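Local coordinates for sialidase B (Streptococcus pneumoniae serotype 4, PDB 4XHX), which catalyses the hydrolysis of alpha-(2->3)-, alpha-(2->6)- and alpha-(2->8)-linked terminal sialic acids in oligosaccharides, glycoproteins and glycolipids, and here holds a sulfonic acid ligand, at residues Phe206-Leu211 with Asp224-Gly229; Ala285-Ser290 with Ala305-Ala310. The protein carries 1 engineered substitution. All coordinates share one frame; numbering follows the deposited sequence.

Contact 1 of 2, residues Phe206-Leu211 with Asp224-Gly229; sequences FRIPTL and DARYGG. With JKK (2-[(3-chlorobenzyl)amino]ethanesulfonic acid), chain B.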
loop_
_atom_site.group_PDB
_atom_site.type_symbol
_atom_site.label_atom_id
_atom_site.label_comp_id
_atom_site.label_asym_id
_atom_site.label_seq_id
_atom_site.Cartn_x
_atom_site.Cartn_y
_atom_site.Cartn_z
ATOM N N PHE A 206 -2.751 2.409 -3.538
ATOM C CA PHE A 206 -2.269 2.852 -2.239
ATOM C C PHE A 206 -1.156 1.934 -1.753
ATOM O O PHE A 206 -1.156 0.720 -2.024
ATOM C CB PHE A 206 -3.409 2.880 -1.206
ATOM C CG PHE A 206 -4.565 3.746 -1.610
ATOM C CD1 PHE A 206 -4.577 5.097 -1.297
ATOM C CD2 PHE A 206 -5.627 3.211 -2.321
ATOM C CE1 PHE A 206 -5.636 5.909 -1.681
ATOM C CE2 PHE A 206 -6.693 4.014 -2.722
ATOM C CZ PHE A 206 -6.701 5.364 -2.390
ATOM N N ARG A 207 -0.198 2.521 -1.047
ATOM C CA ARG A 207 0.846 1.751 -0.380
ATOM C C ARG A 207 1.267 2.473 0.891
ATOM O O ARG A 207 0.900 3.627 1.105
ATOM C CB ARG A 207 2.066 1.577 -1.290
ATOM C CG ARG A 207 1.968 0.424 -2.272
ATOM C CD ARG A 207 3.379 -0.089 -2.628
ATOM N NE ARG A 207 4.099 -0.601 -1.458
ATOM C CZ ARG A 207 5.380 -0.974 -1.485
ATOM N NH1 ARG A 207 6.070 -0.882 -2.620
ATOM N NH2 ARG A 207 5.976 -1.434 -0.387
ATOM N N ILE A 208 2.072 1.794 1.703
ATOM C CA ILE A 208 2.695 2.398 2.874
ATOM C C ILE A 208 1.667 2.880 3.933
ATOM O O ILE A 208 1.640 4.052 4.282
ATOM C CB ILE A 208 3.660 3.567 2.461
ATOM C CG1 ILE A 208 4.392 3.286 1.118
ATOM C CG2 ILE A 208 4.659 3.845 3.550
ATOM C CD1 ILE A 208 5.257 2.023 1.081
ATOM N N PRO A 209 0.814 1.965 4.443
ATOM C CA PRO A 209 -0.159 2.345 5.475
ATOM C C PRO A 209 0.509 2.688 6.800
ATOM O O PRO A 209 1.562 2.113 7.126
ATOM C CB PRO A 209 -0.968 1.060 5.668
ATOM C CG PRO A 209 -0.007 -0.048 5.305
ATOM C CD PRO A 209 0.714 0.530 4.109
ATOM N N THR A 210 -0.100 3.613 7.545
ATOM C CA THR A 210 0.244 3.869 8.947
ATOM C C THR A 210 -1.011 3.843 9.821
ATOM O O THR A 210 -2.137 4.017 9.321
ATOM C CB THR A 210 0.930 5.222 9.121
ATOM O OG1 THR A 210 -0.047 6.279 9.034
ATOM C CG2 THR A 210 2.022 5.399 8.041
ATOM N N LEU A 211 -0.818 3.585 11.118
ATOM C CA LEU A 211 -1.890 3.664 12.105
ATOM C C LEU A 211 -1.316 4.200 13.391
ATOM O O LEU A 211 -0.199 3.817 13.776
ATOM C CB LEU A 211 -2.514 2.294 12.402
ATOM C CG LEU A 211 -3.441 1.655 11.383
ATOM C CD1 LEU A 211 -3.708 0.223 11.788
ATOM C CD2 LEU A 211 -4.747 2.430 11.256
ATOM N N ASP A 224 0.345 6.420 1.439
ATOM C CA ASP A 224 0.680 6.943 0.114
ATOM C C ASP A 224 -0.553 6.808 -0.774
ATOM O O ASP A 224 -0.976 5.687 -1.056
ATOM C CB ASP A 224 1.784 6.087 -0.543
ATOM C CG ASP A 224 3.192 6.441 -0.079
ATOM O OD1 ASP A 224 3.390 6.927 1.065
ATOM O OD2 ASP A 224 4.121 6.218 -0.877
ATOM N N ALA A 225 -1.124 7.919 -1.232
ATOM C CA ALA A 225 -2.107 7.862 -2.312
ATOM C C ALA A 225 -1.351 7.889 -3.644
ATOM O O ALA A 225 -0.855 8.929 -4.054
ATOM C CB ALA A 225 -3.089 9.022 -2.217
ATOM N N ARG A 226 -1.234 6.739 -4.305
ATOM C CA ARG A 226 -0.358 6.646 -5.474
ATOM C C ARG A 226 -1.141 6.593 -6.793
ATOM O O ARG A 226 -1.948 5.698 -7.026
ATOM C CB ARG A 226 0.593 5.445 -5.344
ATOM C CG ARG A 226 1.415 5.429 -4.057
ATOM C CD ARG A 226 2.526 4.392 -4.124
ATOM N NE ARG A 226 3.499 4.572 -3.048
ATOM C CZ ARG A 226 4.650 3.906 -2.949
ATOM N NH1 ARG A 226 5.002 3.005 -3.873
ATOM N NH2 ARG A 226 5.464 4.153 -1.932
ATOM N N TYR A 227 -0.880 7.561 -7.657
ATOM C CA TYR A 227 -1.670 7.740 -8.865
ATOM C C TYR A 227 -1.096 6.981 -10.064
ATOM O O TYR A 227 -1.846 6.383 -10.839
ATOM C CB TYR A 227 -1.843 9.236 -9.166
ATOM C CG TYR A 227 -2.580 9.948 -8.050
ATOM C CD1 TYR A 227 -1.916 10.304 -6.876
ATOM C CD2 TYR A 227 -3.942 10.212 -8.143
ATOM C CE1 TYR A 227 -2.581 10.909 -5.840
ATOM C CE2 TYR A 227 -4.626 10.846 -7.109
ATOM C CZ TYR A 227 -3.936 11.184 -5.958
ATOM O OH TYR A 227 -4.580 11.800 -4.916
ATOM N N GLY A 228 0.228 6.997 -10.206
ATOM C CA GLY A 228 0.868 6.349 -11.344
ATOM C C GLY A 228 1.182 4.888 -11.081
ATOM O O GLY A 228 2.342 4.491 -11.095
ATOM N N GLY A 229 0.148 4.079 -10.856
ATOM C CA GLY A 229 0.367 2.691 -10.484
ATOM C C GLY A 229 0.947 2.619 -9.081
ATOM O O GLY A 229 0.903 3.607 -8.345
HETATM C CAE JKK B . 11.717 6.977 -0.414
HETATM C CAF JKK B . 11.710 7.289 -1.815
HETATM C CAG JKK B . 11.842 5.631 -0.010
HETATM C CAH JKK B . 11.958 4.938 -2.381
HETATM C CAI JKK B . 10.992 1.016 -0.636
HETATM C CAJ JKK B . 9.751 0.223 -0.976
HETATM C CAK JKK B . 12.090 3.159 -0.571
HETATM C CAM JKK B . 11.827 6.280 -2.781
HETATM C CAN JKK B . 11.975 4.618 -0.981
HETATM N NAL JKK B . 10.863 2.433 -0.827
HETATM O OAA JKK B . 10.823 -2.234 -0.475
HETATM O OAB JKK B . 10.620 -1.501 -2.800
HETATM O OAC JKK B . 8.657 -2.165 -1.604
HETATM S SAO JKK B . 9.958 -1.507 -1.491
HETATM CL CL JKK B . 11.820 6.673 -4.481
#

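Contact 2 of 2, residues Ala285-Ser290 with Ala305-Ala310; sequences ASFIDS and ADVMPA. With JKK (2-[(3-chlorobenzyl)amino]ethanesulfonic acid), chain B.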
loop_
_atom_site.group_PDB
_atom_site.type_symbol
_atom_site.label_atom_id
_atom_site.label_comp_id
_atom_site.label_asym_id
_atom_site.label_seq_id
_atom_site.Cartn_x
_atom_site.Cartn_y
_atom_site.Cartn_z
ATOM N N ALA A 285 6.102 16.097 -9.143
ATOM C CA ALA A 285 6.627 16.090 -7.784
ATOM C C ALA A 285 5.791 15.083 -6.978
ATOM O O ALA A 285 4.664 14.757 -7.374
ATOM C CB ALA A 285 6.540 17.490 -7.187
ATOM N N SER A 286 6.336 14.546 -5.887
ATOM C CA SER A 286 5.564 13.598 -5.075
ATOM C C SER A 286 6.016 13.558 -3.633
ATOM O O SER A 286 7.108 14.014 -3.299
ATOM C CB SER A 286 5.652 12.171 -5.639
ATOM O OG SER A 286 7.001 11.760 -5.683
ATOM N N PHE A 287 5.167 12.980 -2.789
ATOM C CA PHE A 287 5.538 12.619 -1.419
ATOM C C PHE A 287 5.575 11.097 -1.335
ATOM O O PHE A 287 5.010 10.410 -2.182
ATOM C CB PHE A 287 4.518 13.165 -0.417
ATOM C CG PHE A 287 4.327 14.643 -0.502
ATOM C CD1 PHE A 287 3.404 15.183 -1.389
ATOM C CD2 PHE A 287 5.079 15.496 0.292
ATOM C CE1 PHE A 287 3.225 16.540 -1.474
ATOM C CE2 PHE A 287 4.908 16.861 0.215
ATOM C CZ PHE A 287 3.977 17.385 -0.672
ATOM N N ILE A 288 6.246 10.561 -0.327
ATOM C CA ILE A 288 6.321 9.115 -0.177
ATOM C C ILE A 288 6.786 8.800 1.228
ATOM O O ILE A 288 7.591 9.536 1.791
ATOM C CB ILE A 288 7.263 8.490 -1.256
ATOM C CG1 ILE A 288 7.414 6.981 -1.075
ATOM C CG2 ILE A 288 8.616 9.178 -1.262
ATOM C CD1 ILE A 288 8.144 6.294 -2.257
ATOM N N ASP A 289 6.241 7.731 1.803
ATOM C CA ASP A 289 6.604 7.272 3.145
ATOM C C ASP A 289 6.258 8.282 4.243
ATOM O O ASP A 289 7.023 9.196 4.536
ATOM C CB ASP A 289 8.084 6.880 3.232
ATOM C CG ASP A 289 8.417 5.631 2.421
ATOM O OD1 ASP A 289 7.496 4.984 1.869
ATOM O OD2 ASP A 289 9.613 5.295 2.338
ATOM N N SER A 290 5.108 8.089 4.874
ATOM C CA SER A 290 4.683 8.988 5.937
ATOM C C SER A 290 4.778 8.305 7.297
ATOM O O SER A 290 4.730 7.080 7.394
ATOM C CB SER A 290 3.250 9.481 5.686
ATOM O OG SER A 290 2.359 8.391 5.645
ATOM N N ALA A 305 6.780 13.195 5.993
ATOM C CA ALA A 305 6.905 12.338 4.823
ATOM C C ALA A 305 8.128 12.786 4.030
ATOM O O ALA A 305 8.570 13.937 4.177
ATOM C CB ALA A 305 5.649 12.423 3.967
ATOM N N ASP A 306 8.682 11.891 3.208
ATOM C CA ASP A 306 9.707 12.295 2.244
ATOM C C ASP A 306 9.074 13.157 1.145
ATOM O O ASP A 306 7.921 12.959 0.770
ATOM C CB ASP A 306 10.386 11.085 1.578
ATOM C CG ASP A 306 11.080 10.134 2.575
ATOM O OD1 ASP A 306 11.497 10.535 3.682
ATOM O OD2 ASP A 306 11.217 8.950 2.219
ATOM N N VAL A 307 9.835 14.110 0.616
ATOM C CA VAL A 307 9.369 14.916 -0.510
ATOM C C VAL A 307 10.327 14.796 -1.671
ATOM O O VAL A 307 11.551 14.813 -1.474
ATOM C CB VAL A 307 9.345 16.404 -0.173
ATOM C CG1 VAL A 307 8.447 17.142 -1.170
ATOM C CG2 VAL A 307 8.901 16.608 1.251
ATOM N N MET A 308 9.769 14.733 -2.877
ATOM C CA MET A 308 10.550 14.570 -4.100
ATOM C C MET A 308 10.156 15.611 -5.133
ATOM O O MET A 308 8.982 15.720 -5.483
ATOM C CB MET A 308 10.293 13.186 -4.703
ATOM C CG MET A 308 10.456 12.028 -3.739
ATOM S SD MET A 308 12.169 11.545 -3.606
ATOM C CE MET A 308 12.131 10.584 -2.100
ATOM N N PRO A 309 11.137 16.361 -5.649
ATOM C CA PRO A 309 10.876 17.308 -6.740
ATOM C C PRO A 309 10.553 16.527 -8.000
ATOM O O PRO A 309 10.858 15.330 -8.050
ATOM C CB PRO A 309 12.209 18.046 -6.910
ATOM C CG PRO A 309 13.024 17.695 -5.689
ATOM C CD PRO A 309 12.549 16.355 -5.241
ATOM N N ALA A 310 9.950 17.200 -8.981
ATOM C CA ALA A 310 9.507 16.592 -10.237
ATOM C C ALA A 310 10.542 15.663 -10.850
ATOM O O ALA A 310 11.712 16.023 -10.983
ATOM C CB ALA A 310 9.103 17.670 -11.236
HETATM C CAE JKK B . 11.717 6.977 -0.414
HETATM C CAF JKK B . 11.710 7.289 -1.815
HETATM C CAG JKK B . 11.842 5.631 -0.010
HETATM C CAH JKK B . 11.958 4.938 -2.381
HETATM C CAI JKK B . 10.992 1.016 -0.636
HETATM C CAJ JKK B . 9.751 0.223 -0.976
HETATM C CAK JKK B . 12.090 3.159 -0.571
HETATM C CAM JKK B . 11.827 6.280 -2.781
HETATM C CAN JKK B . 11.975 4.618 -0.981
HETATM N NAL JKK B . 10.863 2.433 -0.827
HETATM O OAA JKK B . 10.823 -2.234 -0.475
HETATM O OAB JKK B . 10.620 -1.501 -2.800
HETATM O OAC JKK B . 8.657 -2.165 -1.604
HETATM S SAO JKK B . 9.958 -1.507 -1.491
HETATM CL CL JKK B . 11.820 6.673 -4.481
HETATM O O HOH W 1 11.512 6.729 3.147
#

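Contact 1 of 2, residues Phe206-Leu211 with Asp224-Gly229
Strands 205-213 and 219-226 run antiparallel as a beta hairpin, with Arg-207 and Asp-224 as a hydrogen-bonded pair and Phe-206 and Ala-225 as the non-hydrogen-bonded pair beside it. Phe-206 to Pro-209 spell the FRIP sequence of the sialidase beta-propeller. The two backbone bonds differ in length. Asp-224 N reaches Arg-207 O at 2.9 Å, while Arg-207 N meets Asp-224 O at 3.3 Å.

Phe-206 and Ala-225 share one face of the sheet, and CE1 of the Phe-206 ring lies 4.1 Å from Ala-225 CB. The other face is polar and carries Arg-207 and Asp-224. Asp-224 OD2 takes two bonds from Arg-226, from NE at 2.8 Å and NH2 at 2.7 Å. Both donors hold this oxygen close to the guanidinium plane and fix the rotation of the group. NE meets the anti lone pair of OD2, whereas NH2 comes from above the carboxylate plane. Arg-226 NH1 forms a salt bridge with Asp-232, the probable proton acceptor, so Arg-226 links Asp-224 to that residue.

The aliphatic part of Arg-207 crosses Arg-226. Its CB sits over one face of the Arg-226 guanidinium, toward the rim. The two guanidinium planes are 49° apart. Ile-208 has a positive phi of 63° and turns its side chain toward Asp-224 and Arg-226. Its CG1 comes to 3.3 Å from Arg-226 NH2.

A bend at chi3 (62°) carries the end of Arg-207 into the active site. Glu-631 pairs with NE, and Tyr-615, the probable nucleophile, makes a cation-pi contact. Arg-207, Arg-519 and Arg-581 form the sialidase arginine triad, which probably binds the substrate carboxylate; here all three bond JKK. Its sulfonate oxygen OAC lies in the guanidinium plane at the edge and accepts hydrogen bonds from Arg-207 NH1 (3.1 Å) and Arg-207 NH2 (3.0 Å).

Contact 2 of 2, residues Ala285-Ser290 with Ala305-Ala310
Ala-285 meets the far end of the partner strand, where its CB lies 3.5 Å from Met-308 O. Ser-286 forms a hydrogen-bonded pair with Met-308. Its N gives a bond of 2.9 Å to Met-308 O, and its O receives Met-308 N at 2.8 Å. The hydroxyl OG packs near Met-308 CB but has its hydrogen bond with Ser-233.

Phe-287 points to the opposite face, side by side with Val-307. Ring atom CE2 of Phe-287 touches Val-307 CG1 at 3.8 Å. Phe-260 stacks on this ring and Phe-436 meets it edge-to-face. The strands 286-294 and 301-308 form an antiparallel beta hairpin within a mixed sheet of the propeller. The N-to-C directions of 286-290 and 305-308 are 158° apart.

Ile-288 pairs with Asp-306 by two backbone bonds, on the face that borders the ligand. Its CG1 is anti to the backbone N (chi1 177°), and the extended chain brings Ile-288 CD1 to the chlorophenyl ring of JKK, 3.7 Å from CAM. Met-308 bends at chi2 (-83°) and sets its CE near CAF of the same ring and 3.9 Å from Ile-288 CG2.

Asp-306 N also makes a second, weak bond to Asp-289 O. The carboxylate oxygens Asp-289 OD2 and Asp-306 OD2 lie 4.0 Å apart, both near the ring. Leu-452 N holds Asp-306 OD1. Ser-290 CB packs on Ala-305 CB at 4.2 Å.

Overall arrangement
The chain first makes the N-terminal beta-sandwich strands, then enters the propeller. Contact 1 joins the two arms of the hairpin 205-213/219-226, which turns at 214-218. The chain then passes Asp-232 and strand 237-244 before contact 2 joins strands 286-294 and 301-308, whose turn is 295-300. The two are in series and neither encloses the other. The centres of contact 1 and contact 2 lie about 12 Å apart, and the contacts still touch. Asp-224 OD1 accepts a probable hydrogen bond from Asp-289 N, and Ile-288 packs on Asp-224 and Arg-226. Two neighbouring sheets are tied together there. Contact 1 meets the sulfonate of JKK and contact 2 its chlorophenyl ring.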